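PDB 3QP9: type I polyketide synthase PikAII from Streptomyces venezuelae, which forms part of a modular polyketide synthase; its C2-type ketoreductase domain probably epimerizes the alpha-carbon stereocentre of carrier-bound polyketide intermediates. Local coordinates for residues Tyr30-Lys35 against Arg231-Ala236; Val159-Ala164 against Ala222-Gly227. All coordinates share one frame; numbering follows the deposited sequence.

Contact 1 of 2, residues Tyr30-Lys35 against Arg231-Ala236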
loop_
_atom_site.group_PDB
_atom_site.type_symbol
_atom_site.label_atom_id
_atom_site.label_comp_id
_atom_site.label_asym_id
_atom_site.label_seq_id
_atom_site.Cartn_x
_atom_site.Cartn_y
_atom_site.Cartn_z
ATOM N N TYR A 30 -15.277 -3.825 0.904
ATOM C CA TYR A 30 -14.623 -4.419 -0.281
ATOM C C TYR A 30 -13.410 -5.103 0.181
ATOM O O TYR A 30 -12.939 -4.828 1.317
ATOM C CB TYR A 30 -14.229 -3.352 -1.355
ATOM C CG TYR A 30 -15.469 -2.618 -1.820
ATOM C CD1 TYR A 30 -15.939 -1.512 -1.112
ATOM C CD2 TYR A 30 -16.252 -3.136 -2.817
ATOM C CE1 TYR A 30 -17.140 -0.823 -1.479
ATOM C CE2 TYR A 30 -17.455 -2.421 -3.245
ATOM C CZ TYR A 30 -17.865 -1.310 -2.520
ATOM O OH TYR A 30 -19.006 -0.680 -2.913
ATOM N N ARG A 31 -12.851 -5.979 -0.647
ATOM C CA ARG A 31 -11.519 -6.490 -0.263
ATOM C C ARG A 31 -10.815 -6.851 -1.493
ATOM O O ARG A 31 -11.446 -7.027 -2.575
ATOM C CB ARG A 31 -11.702 -7.774 0.616
ATOM C CG ARG A 31 -12.600 -8.904 -0.055
ATOM C CD ARG A 31 -12.402 -10.401 0.504
ATOM N NE ARG A 31 -13.692 -11.072 0.456
ATOM C CZ ARG A 31 -14.155 -11.889 -0.486
ATOM N NH1 ARG A 31 -15.389 -12.343 -0.361
ATOM N NH2 ARG A 31 -13.435 -12.301 -1.506
ATOM N N ILE A 32 -9.533 -7.161 -1.370
ATOM C CA ILE A 32 -8.734 -7.596 -2.534
ATOM C C ILE A 32 -8.693 -9.113 -2.696
ATOM O O ILE A 32 -8.409 -9.813 -1.772
ATOM C CB ILE A 32 -7.281 -6.975 -2.526
ATOM C CG1 ILE A 32 -7.322 -5.450 -2.872
ATOM C CG2 ILE A 32 -6.284 -7.675 -3.553
ATOM C CD1 ILE A 32 -7.779 -5.133 -4.293
ATOM N N ASP A 33 -9.074 -9.637 -3.863
ATOM C CA ASP A 33 -9.027 -11.116 -4.033
ATOM C C ASP A 33 -8.055 -11.364 -5.189
ATOM O O ASP A 33 -7.756 -10.439 -5.945
ATOM C CB ASP A 33 -10.423 -11.662 -4.381
ATOM C CG ASP A 33 -10.702 -12.942 -3.667
ATOM O OD1 ASP A 33 -11.829 -13.081 -3.111
ATOM O OD2 ASP A 33 -9.769 -13.804 -3.583
ATOM N N TRP A 34 -7.513 -12.567 -5.285
ATOM C CA TRP A 34 -6.552 -12.940 -6.330
ATOM C C TRP A 34 -7.149 -14.052 -7.138
ATOM O O TRP A 34 -7.427 -15.172 -6.591
ATOM C CB TRP A 34 -5.243 -13.371 -5.621
ATOM C CG TRP A 34 -4.521 -12.156 -5.101
ATOM C CD1 TRP A 34 -4.663 -11.582 -3.884
ATOM C CD2 TRP A 34 -3.587 -11.323 -5.849
ATOM N NE1 TRP A 34 -3.865 -10.407 -3.828
ATOM C CE2 TRP A 34 -3.223 -10.241 -5.017
ATOM C CE3 TRP A 34 -3.080 -11.374 -7.180
ATOM C CZ2 TRP A 34 -2.308 -9.225 -5.419
ATOM C CZ3 TRP A 34 -2.215 -10.355 -7.614
ATOM C CH2 TRP A 34 -1.800 -9.307 -6.699
ATOM N N LYS A 35 -7.501 -13.766 -8.385
ATOM C CA LYS A 35 -8.264 -14.716 -9.205
ATOM C C LYS A 35 -7.274 -15.640 -9.939
ATOM O O LYS A 35 -6.448 -15.189 -10.715
ATOM C CB LYS A 35 -9.057 -13.918 -10.246
ATOM C CG LYS A 35 -9.687 -14.701 -11.333
ATOM C CD LYS A 35 -10.246 -13.707 -12.476
ATOM C CE LYS A 35 -11.578 -14.242 -13.087
ATOM N NZ LYS A 35 -11.547 -13.957 -14.574
ATOM N N ARG A 231 -5.150 -9.637 -9.673
ATOM C CA ARG A 231 -5.734 -8.803 -8.613
ATOM C C ARG A 231 -7.122 -8.237 -8.933
ATOM O O ARG A 231 -7.376 -7.654 -10.049
ATOM C CB ARG A 231 -4.758 -7.664 -8.291
ATOM C CG ARG A 231 -5.083 -6.876 -6.963
ATOM C CD ARG A 231 -3.737 -6.190 -6.498
ATOM N NE ARG A 231 -4.008 -5.310 -5.317
ATOM C CZ ARG A 231 -4.489 -4.062 -5.368
ATOM N NH1 ARG A 231 -4.651 -3.368 -4.213
ATOM N NH2 ARG A 231 -4.946 -3.532 -6.494
ATOM N N ARG A 232 -8.011 -8.369 -7.979
ATOM C CA ARG A 232 -9.429 -7.963 -8.179
ATOM C C ARG A 232 -9.923 -7.278 -6.917
ATOM O O ARG A 232 -9.677 -7.796 -5.825
ATOM C CB ARG A 232 -10.292 -9.289 -8.399
ATOM C CG ARG A 232 -10.061 -9.985 -9.738
ATOM C CD ARG A 232 -10.450 -9.013 -10.940
ATOM N NE ARG A 232 -10.388 -9.759 -12.225
ATOM C CZ ARG A 232 -9.303 -9.828 -12.977
ATOM N NH1 ARG A 232 -9.321 -10.474 -14.123
ATOM N NH2 ARG A 232 -8.192 -9.228 -12.557
ATOM N N LEU A 233 -10.627 -6.163 -7.029
ATOM C CA LEU A 233 -11.434 -5.624 -5.919
ATOM C C LEU A 233 -12.835 -6.180 -5.974
ATOM O O LEU A 233 -13.507 -6.062 -6.983
ATOM C CB LEU A 233 -11.444 -4.093 -6.014
ATOM C CG LEU A 233 -12.224 -3.448 -4.863
ATOM C CD1 LEU A 233 -11.196 -3.509 -3.688
ATOM C CD2 LEU A 233 -12.504 -2.000 -5.319
ATOM N N VAL A 234 -13.252 -6.902 -4.938
ATOM C CA VAL A 234 -14.566 -7.468 -4.909
ATOM C C VAL A 234 -15.345 -7.036 -3.656
ATOM O O VAL A 234 -14.776 -6.594 -2.639
ATOM C CB VAL A 234 -14.520 -9.069 -4.962
ATOM C CG1 VAL A 234 -13.803 -9.548 -6.329
ATOM C CG2 VAL A 234 -13.877 -9.583 -3.727
ATOM N N ARG A 235 -16.661 -7.234 -3.662
ATOM C CA ARG A 235 -17.423 -6.978 -2.420
ATOM C C ARG A 235 -17.076 -7.986 -1.367
ATOM O O ARG A 235 -16.892 -9.188 -1.640
ATOM C CB ARG A 235 -18.951 -7.095 -2.646
ATOM C CG ARG A 235 -19.478 -5.862 -3.259
ATOM C CD ARG A 235 -20.992 -5.743 -3.298
ATOM N NE ARG A 235 -21.255 -4.562 -4.120
ATOM C CZ ARG A 235 -21.225 -3.312 -3.687
ATOM N NH1 ARG A 235 -21.447 -2.294 -4.552
ATOM N NH2 ARG A 235 -20.992 -3.085 -2.399
ATOM N N ALA A 236 -16.940 -7.498 -0.164
ATOM C CA ALA A 236 -16.706 -8.338 0.989
ATOM C C ALA A 236 -17.920 -8.290 1.914
ATOM O O ALA A 236 -17.809 -7.890 3.059
ATOM C CB ALA A 236 -15.448 -7.880 1.737
HETATM O O HOH W 1 -12.071 -11.357 -14.410
#
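Y30 to W34 run antiparallel to R231 to R235. The two strand axes come within 4.7 Å, and their directions lie 141° apart, so the pair is clearly twisted. R31 and V234 form one hydrogen-bonded pair: R31 N binds V234 O at 2.8 Å, and V234 N returns the bond to R31 O. D33 and R232 form the next pair, with D33 N to R232 O at 2.8 Å and R232 N to D33 O. Y30, I32 and W34 sit opposite R235, L233 and R231 at non-hydrogen-bonded positions.

I32, W34, R231 and L233 share one side. R231 CG is anti to the backbone N (chi1 -167°), and its chain is extended from CG to NE. R231 CB lies over the face of the six-membered ring of W34, 3.9 Å from the centroid, a CH-pi contact. R231 CD meets the ring at W34 CZ2 (3.5 Å). I32 CD1 sits over the centre of one face of the R231 guanidinium. R231 NH1 is hydrogen-bonded to I406 O.

Modular ketoreductases have a structural and a catalytic subdomain, both Rossmann-like; this strand pair probably lies at their junction. R31, D33, R232 and V234 occupy the other side. V234 CG2 lies over a face of the R31 guanidinium, and A236 CB packs against R31 CG. R232 NH2 bonds back to R231 O, which fixes its guanidinium; its NH1 forms a salt bridge with E218. A water accepts from R232 NH1 (2.9 Å) and from K35 NZ (2.7 Å), and so bridges these like charges.

At the far end Y30 and R235 run alongside each other, their ends in the same direction. Y30 CE2 stands over one face of the R235 guanidinium, with the planes 49° apart. Y30 OH bonds to W493 NE1, and R235 NE pairs with E514.

Contact 2 of 2, residues Val159-Ala164 against Ala222-Gly227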
loop_
_atom_site.group_PDB
_atom_site.type_symbol
_atom_site.label_atom_id
_atom_site.label_comp_id
_atom_site.label_asym_id
_atom_site.label_seq_id
_atom_site.Cartn_x
_atom_site.Cartn_y
_atom_site.Cartn_z
ATOM N N VAL A 159 2.992 -9.381 -1.952
ATOM C CA VAL A 159 1.521 -9.469 -1.807
ATOM C C VAL A 159 1.222 -10.876 -1.279
ATOM O O VAL A 159 2.002 -11.798 -1.465
ATOM C CB VAL A 159 0.749 -9.244 -3.059
ATOM C CG1 VAL A 159 1.095 -7.747 -3.685
ATOM C CG2 VAL A 159 1.115 -10.362 -4.102
ATOM N N SER A 160 0.086 -10.999 -0.664
ATOM C CA SER A 160 -0.454 -12.303 -0.189
ATOM C C SER A 160 -1.674 -12.705 -1.045
ATOM O O SER A 160 -2.634 -11.970 -1.081
ATOM C CB SER A 160 -0.943 -12.129 1.236
ATOM O OG SER A 160 -1.670 -13.317 1.628
ATOM N N VAL A 161 -1.664 -13.856 -1.672
ATOM C CA VAL A 161 -2.779 -14.269 -2.555
ATOM C C VAL A 161 -3.851 -14.984 -1.746
ATOM O O VAL A 161 -4.991 -15.283 -2.217
ATOM C CB VAL A 161 -2.331 -15.151 -3.714
ATOM C CG1 VAL A 161 -1.290 -14.369 -4.611
ATOM C CG2 VAL A 161 -1.863 -16.597 -3.358
ATOM N N GLY A 162 -3.503 -15.266 -0.529
ATOM C CA GLY A 162 -4.522 -15.909 0.337
ATOM C C GLY A 162 -3.970 -16.468 1.580
ATOM O O GLY A 162 -2.900 -16.043 2.049
ATOM N N ARG A 163 -4.728 -17.464 2.093
ATOM C CA ARG A 163 -4.563 -18.040 3.382
ATOM C C ARG A 163 -3.095 -18.312 3.714
ATOM O O ARG A 163 -2.540 -17.778 4.681
ATOM C CB ARG A 163 -5.418 -19.364 3.481
ATOM C CG ARG A 163 -6.019 -19.614 4.843
ATOM C CD ARG A 163 -6.142 -21.145 5.278
ATOM N NE ARG A 163 -6.415 -22.199 4.249
ATOM C CZ ARG A 163 -5.666 -23.300 4.058
ATOM N NH1 ARG A 163 -4.582 -23.550 4.796
ATOM N NH2 ARG A 163 -6.024 -24.219 3.147
ATOM N N ALA A 164 -2.466 -19.173 2.951
ATOM C CA ALA A 164 -1.196 -19.685 3.459
ATOM C C ALA A 164 -0.001 -18.874 2.923
ATOM O O ALA A 164 1.174 -19.242 3.092
ATOM C CB ALA A 164 -1.074 -21.214 3.185
ATOM N N ALA A 222 0.243 -12.017 -9.576
ATOM C CA ALA A 222 1.074 -12.797 -8.731
ATOM C C ALA A 222 1.417 -14.179 -9.377
ATOM O O ALA A 222 0.578 -14.768 -10.034
ATOM C CB ALA A 222 0.301 -13.043 -7.379
ATOM N N VAL A 223 2.663 -14.657 -9.192
ATOM C CA VAL A 223 3.204 -15.897 -9.761
ATOM C C VAL A 223 3.422 -16.816 -8.576
ATOM O O VAL A 223 4.201 -16.481 -7.622
ATOM C CB VAL A 223 4.545 -15.675 -10.343
ATOM C CG1 VAL A 223 5.079 -16.990 -10.897
ATOM C CG2 VAL A 223 4.406 -14.603 -11.431
ATOM N N ARG A 224 2.712 -17.944 -8.567
ATOM C CA ARG A 224 2.768 -18.831 -7.429
ATOM C C ARG A 224 3.019 -20.234 -7.939
ATOM O O ARG A 224 3.011 -20.509 -9.154
ATOM C CB ARG A 224 1.508 -18.776 -6.492
ATOM C CG ARG A 224 1.284 -17.339 -5.858
ATOM C CD ARG A 224 2.361 -17.046 -4.904
ATOM N NE ARG A 224 2.223 -15.793 -4.163
ATOM C CZ ARG A 224 2.856 -14.637 -4.442
ATOM N NH1 ARG A 224 2.657 -13.578 -3.650
ATOM N NH2 ARG A 224 3.656 -14.551 -5.488
ATOM N N ALA A 225 3.311 -21.124 -7.006
ATOM C CA ALA A 225 3.501 -22.536 -7.364
ATOM C C ALA A 225 2.285 -23.065 -8.148
ATOM O O ALA A 225 2.418 -23.891 -9.022
ATOM C CB ALA A 225 3.711 -23.365 -6.056
ATOM N N SER A 226 1.109 -22.549 -7.847
ATOM C CA SER A 226 -0.120 -22.965 -8.567
ATOM C C SER A 226 -0.289 -22.495 -9.998
ATOM O O SER A 226 -0.982 -23.181 -10.778
ATOM C CB SER A 226 -1.390 -22.671 -7.697
ATOM O OG SER A 226 -1.838 -21.303 -7.701
ATOM N N GLY A 227 0.339 -21.358 -10.373
ATOM C CA GLY A 227 0.133 -20.755 -11.673
ATOM C C GLY A 227 0.068 -19.222 -11.510
ATOM O O GLY A 227 0.673 -18.665 -10.588
#
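R224 and A222 of a strand end meet V159 and V161 of the loop that follows strand 151-156. R224 also starts the turn of a beta-hairpin with a two-residue loop, which joins strands 220-224 and 227-235. The turn is type I. R224 N bonds to G227 O at 3.0 Å, and G227 N bonds to R224 O at 3.1 Å.

The side chain of R224 leaves the strand with its CB directed toward the loop. R224 CG follows and packs against V161, about 4.1 Å from both CG1 and CG2. There the chain bends (chi2 -68°). The bend turns the guanidinium back along the strand, so that the arginine and V161 overlap alongside, running opposite ways. R224 NE lies 3.8 Å from V161 CG1 and forms a salt bridge with D165. The same carboxylate oxygen, OD2, accepts from V161 N, so D165 ties the arginine and the loop backbone together. Near CZ, A222 CB lies over one face of the guanidinium, offset toward the rim.

NH1 reaches the loop. R224 NH1 gives a weak hydrogen bond to V159 O, 2.9 Å long but strongly bent, with 115° at the hydrogen. V159 O lies at the edge of the guanidinium, near its plane. R224 NH1 also touches V159 CG2 at 3.6 Å. Its stronger partner is D195 of strand 190-196, with which it forms a salt bridge. Two carboxylates, D165 and D195, thus pair with this buried group and would be expected to favour its positive charge.

V161 CG1 presses on A222 CB at 3.5 Å, tighter than usual for two carbons. NH2 turns back to its own strand. R224 NH2 donates to V223 O at 2.9 Å, from 51° out of the carbonyl plane.

In the fold
The centres of contacts 1 and 2 lie about 14 Å apart. Contact 2 is nested inside the long chain loop that contact 1 closes: 30-35 comes first, then 159-164, 222-227 and 231-236. Strands 220-224 and 227-235 are consecutive and neighbouring, and strand 29-36 lies on the other side of 227-235. W34 joins the two contacts directly: its ring packs on V159, V161 and A222. The N-terminal strand is thereby tied to the region built from residues between it and 227-235. Strand 485-488 borders 29-36 on its other side and has 435-441, within the KR domain, as its next neighbour, so contact 1 probably lies at the junction of the structural and catalytic subdomains.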